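Local coordinates for protein Tas1 (PDB 6OX6) that pyrophosphorylates adenosine nucleotides to (p)ppApp as a type VI secretion effector, depleting ADP and ATP in competitor cells, at the interface of chains A and B. Residues are numbered along the deposited sequence; one frame, centred on the assembly and turned at random. Chains: chain A, Tas1; chain B, Pa14_01140.

The interface of chains A and B. Residues chain A 409-416, 419; chain B 5-6, 9, 34, 50, 55-56.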
loop_
_atom_site.group_PDB
_atom_site.type_symbol
_atom_site.label_atom_id
_atom_site.label_comp_id
_atom_site.label_asym_id
_atom_site.label_seq_id
_atom_site.Cartn_x
_atom_site.Cartn_y
_atom_site.Cartn_z
ATOM N N TRP A 409 7.295 -8.430 -9.791
ATOM C CA TRP A 409 6.754 -9.418 -8.864
ATOM C C TRP A 409 5.236 -9.430 -8.897
ATOM O O TRP A 409 4.620 -10.505 -8.881
ATOM C CB TRP A 409 7.258 -9.124 -7.449
ATOM C CG TRP A 409 6.864 -10.121 -6.405
ATOM C CD1 TRP A 409 7.506 -11.307 -6.106
ATOM C CD2 TRP A 409 5.758 -10.022 -5.492
ATOM N NE1 TRP A 409 6.868 -11.925 -5.047
ATOM C CE2 TRP A 409 5.794 -11.166 -4.664
ATOM C CE3 TRP A 409 4.747 -9.070 -5.289
ATOM C CZ2 TRP A 409 4.862 -11.390 -3.667
ATOM C CZ3 TRP A 409 3.822 -9.297 -4.289
ATOM C CH2 TRP A 409 3.879 -10.447 -3.497
ATOM N N ARG A 410 4.627 -8.239 -9.009
ATOM C CA ARG A 410 3.185 -8.105 -8.905
ATOM C C ARG A 410 2.465 -8.833 -10.025
ATOM O O ARG A 410 1.391 -9.412 -9.801
ATOM C CB ARG A 410 2.818 -6.630 -8.919
ATOM C CG ARG A 410 1.352 -6.351 -9.154
ATOM C CD ARG A 410 1.056 -4.869 -9.088
ATOM N NE ARG A 410 -0.279 -4.588 -9.605
ATOM C CZ ARG A 410 -0.905 -3.409 -9.492
ATOM N NH1 ARG A 410 -0.313 -2.391 -8.855
ATOM N NH2 ARG A 410 -2.120 -3.245 -10.011
ATOM N N VAL A 411 2.999 -8.780 -11.256
ATOM C CA VAL A 411 2.286 -9.428 -12.358
ATOM C C VAL A 411 2.387 -10.951 -12.336
ATOM O O VAL A 411 1.764 -11.615 -13.163
ATOM C CB VAL A 411 2.771 -8.910 -13.727
ATOM C CG1 VAL A 411 2.531 -7.405 -13.833
ATOM C CG2 VAL A 411 4.239 -9.221 -13.923
ATOM N N LEU A 412 3.162 -11.539 -11.432
ATOM C CA LEU A 412 3.335 -12.993 -11.450
ATOM C C LEU A 412 2.115 -13.690 -10.869
ATOM O O LEU A 412 1.491 -13.198 -9.921
ATOM C CB LEU A 412 4.591 -13.385 -10.658
ATOM C CG LEU A 412 5.891 -12.803 -11.253
ATOM C CD1 LEU A 412 7.090 -13.059 -10.325
ATOM C CD2 LEU A 412 6.163 -13.350 -12.681
ATOM N N ASP A 413 1.776 -14.838 -11.446
ATOM C CA ASP A 413 0.744 -15.709 -10.899
ATOM C C ASP A 413 1.171 -16.166 -9.500
ATOM O O ASP A 413 2.372 -16.218 -9.209
ATOM C CB ASP A 413 0.549 -16.898 -11.856
ATOM C CG ASP A 413 -0.301 -18.013 -11.277
ATOM O OD1 ASP A 413 -1.485 -18.133 -11.665
ATOM O OD2 ASP A 413 0.205 -18.775 -10.430
ATOM N N PRO A 414 0.220 -16.481 -8.607
ATOM C CA PRO A 414 0.605 -16.779 -7.216
ATOM C C PRO A 414 1.465 -18.043 -7.077
ATOM O O PRO A 414 2.203 -18.165 -6.091
ATOM C CB PRO A 414 -0.740 -16.926 -6.490
ATOM C CG PRO A 414 -1.729 -16.146 -7.343
ATOM C CD PRO A 414 -1.251 -16.346 -8.757
ATOM N N LYS A 415 1.428 -18.958 -8.043
ATOM C CA LYS A 415 2.293 -20.125 -8.010
ATOM C C LYS A 415 3.478 -19.997 -8.963
ATOM O O LYS A 415 4.076 -21.013 -9.334
ATOM C CB LYS A 415 1.490 -21.411 -8.291
ATOM C CG LYS A 415 0.768 -21.449 -9.602
ATOM C CD LYS A 415 -0.115 -22.702 -9.832
ATOM C CE LYS A 415 -1.097 -22.983 -8.708
ATOM N NZ LYS A 415 -2.066 -24.085 -9.082
ATOM N N SER A 416 3.870 -18.770 -9.331
ATOM C CA SER A 416 4.935 -18.620 -10.326
ATOM C C SER A 416 6.275 -19.174 -9.829
ATOM O O SER A 416 6.680 -18.916 -8.687
ATOM C CB SER A 416 5.116 -17.154 -10.717
ATOM O OG SER A 416 6.411 -16.996 -11.310
ATOM N N ALA A 419 8.614 -15.820 -8.899
ATOM C CA ALA A 419 8.517 -14.956 -7.718
ATOM C C ALA A 419 9.653 -14.935 -6.704
ATOM O O ALA A 419 10.147 -13.872 -6.326
ATOM C CB ALA A 419 7.184 -15.213 -7.013
ATOM N N LYS B 5 4.520 -15.604 -2.896
ATOM C CA LYS B 5 4.126 -16.362 -4.087
ATOM C C LYS B 5 5.029 -17.583 -4.271
ATOM O O LYS B 5 6.184 -17.606 -3.840
ATOM C CB LYS B 5 4.167 -15.483 -5.345
ATOM C CG LYS B 5 3.069 -14.392 -5.395
ATOM C CD LYS B 5 3.176 -13.511 -6.659
ATOM C CE LYS B 5 2.120 -12.404 -6.666
ATOM N NZ LYS B 5 2.310 -11.419 -7.821
ATOM N N GLY B 6 4.481 -18.616 -4.901
ATOM C CA GLY B 6 5.231 -19.840 -5.140
ATOM C C GLY B 6 4.703 -21.086 -4.446
ATOM O O GLY B 6 3.536 -21.460 -4.620
ATOM N N PHE B 9 1.014 -21.762 -2.750
ATOM C CA PHE B 9 -0.133 -21.637 -3.636
ATOM C C PHE B 9 -0.268 -22.829 -4.571
ATOM O O PHE B 9 -1.363 -23.121 -5.066
ATOM C CB PHE B 9 0.004 -20.344 -4.440
ATOM C CG PHE B 9 -0.248 -19.117 -3.624
ATOM C CD1 PHE B 9 0.791 -18.495 -2.951
ATOM C CD2 PHE B 9 -1.533 -18.624 -3.486
ATOM C CE1 PHE B 9 0.554 -17.372 -2.172
ATOM C CE2 PHE B 9 -1.783 -17.497 -2.714
ATOM C CZ PHE B 9 -0.730 -16.871 -2.050
ATOM N N ILE B 34 -8.733 -16.724 -7.453
ATOM C CA ILE B 34 -8.727 -15.883 -6.277
ATOM C C ILE B 34 -10.115 -15.307 -6.137
ATOM O O ILE B 34 -10.661 -14.760 -7.112
ATOM C CB ILE B 34 -7.700 -14.749 -6.391
ATOM C CG1 ILE B 34 -6.300 -15.306 -6.664
ATOM C CG2 ILE B 34 -7.772 -13.894 -5.135
ATOM C CD1 ILE B 34 -5.348 -14.289 -7.246
ATOM N N HIS B 50 -4.902 -11.980 -10.946
ATOM C CA HIS B 50 -3.780 -12.298 -10.077
ATOM C C HIS B 50 -2.800 -11.140 -9.967
ATOM O O HIS B 50 -2.036 -11.088 -8.990
ATOM C CB HIS B 50 -3.077 -13.575 -10.548
ATOM C CG HIS B 50 -2.224 -13.388 -11.761
ATOM N ND1 HIS B 50 -2.649 -13.738 -13.022
ATOM C CD2 HIS B 50 -0.975 -12.886 -11.907
ATOM C CE1 HIS B 50 -1.700 -13.454 -13.896
ATOM N NE2 HIS B 50 -0.675 -12.937 -13.246
ATOM N N PHE B 55 -4.903 -7.335 -3.907
ATOM C CA PHE B 55 -4.496 -8.712 -3.650
ATOM C C PHE B 55 -2.992 -8.828 -3.394
ATOM O O PHE B 55 -2.563 -9.497 -2.447
ATOM C CB PHE B 55 -4.881 -9.600 -4.826
ATOM C CG PHE B 55 -4.362 -11.018 -4.686
ATOM C CD1 PHE B 55 -4.860 -11.848 -3.688
ATOM C CD2 PHE B 55 -3.352 -11.502 -5.518
ATOM C CE1 PHE B 55 -4.400 -13.140 -3.540
ATOM C CE2 PHE B 55 -2.877 -12.812 -5.366
ATOM C CZ PHE B 55 -3.401 -13.625 -4.381
ATOM N N ASN B 56 -2.176 -8.220 -4.258
ATOM C CA ASN B 56 -0.738 -8.267 -4.038
ATOM C C ASN B 56 -0.338 -7.516 -2.766
ATOM O O ASN B 56 0.636 -7.890 -2.110
ATOM C CB ASN B 56 -0.009 -7.718 -5.267
ATOM C CG ASN B 56 0.040 -8.748 -6.402
ATOM O OD1 ASN B 56 0.957 -9.559 -6.454
ATOM N ND2 ASN B 56 -0.949 -8.735 -7.281
HETATM O O HOH W 1 -0.712 -13.036 -7.928
#
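The C-terminal end of Tas1 helix 402-410 and the loop that runs from it to helix 419-435 meet the immunity protein's N-terminal loop, its helix 7-11, the loop carrying B:His50 and helix 53-61, with B:Ile34 of strand 33-38 at the margin. This is part of the toxin-immunity interface; the immunity protein prevents early activation of Tas1, though this patch alone does not show how. B:Lys5 carries much of the contact. With CG anti to its carbonyl carbon and the chain extended beyond, it runs alongside the loop and delivers its amine to the helix end. There B:Lys5 NZ lies 2.7 Å from A:Trp409 O and 2.9 Å from A:Leu412 O, in each case in the carbonyl plane and on a lone pair. A:Arg410 O, 3.0 Å from B:Lys5 NZ, can accept a further hydrogen bond. From its own chain, B:Asn56 OD1 accepts from NZ in the amide plane, and B:Asn56 ND2 is tied to B:His50 O, which fixes the amide's rotation. Carbonyls at a helix C-terminus would be expected to favour a charged ammonium. The lysine methylenes pass over one face of the A:Trp409 indole near its rim.

B:His50 takes the crowded position between backbone N and carbonyl carbon (chi1 75°). B:His50 NE2 donates to A:Val411 O at 2.8 Å, nearly in the ring plane. The bond is bent, 138° at H. The donor stands 43° above the carbonyl plane. A water joins A:Leu412 O to B:His50 O.

A:Pro414 wedges between B:Phe9, B:His50, B:Phe55 and B:Ile34: its CB sits over the B:Phe9 face, while CG points to B:Phe55 and, tip to tip, to B:Ile34. A:Pro414 O receives B:Gly6 N at 2.6 Å, nearly straight. The site thus lies where the Tas1 chain turns into its last modelled helix, clasped by one side of the small immunity protein.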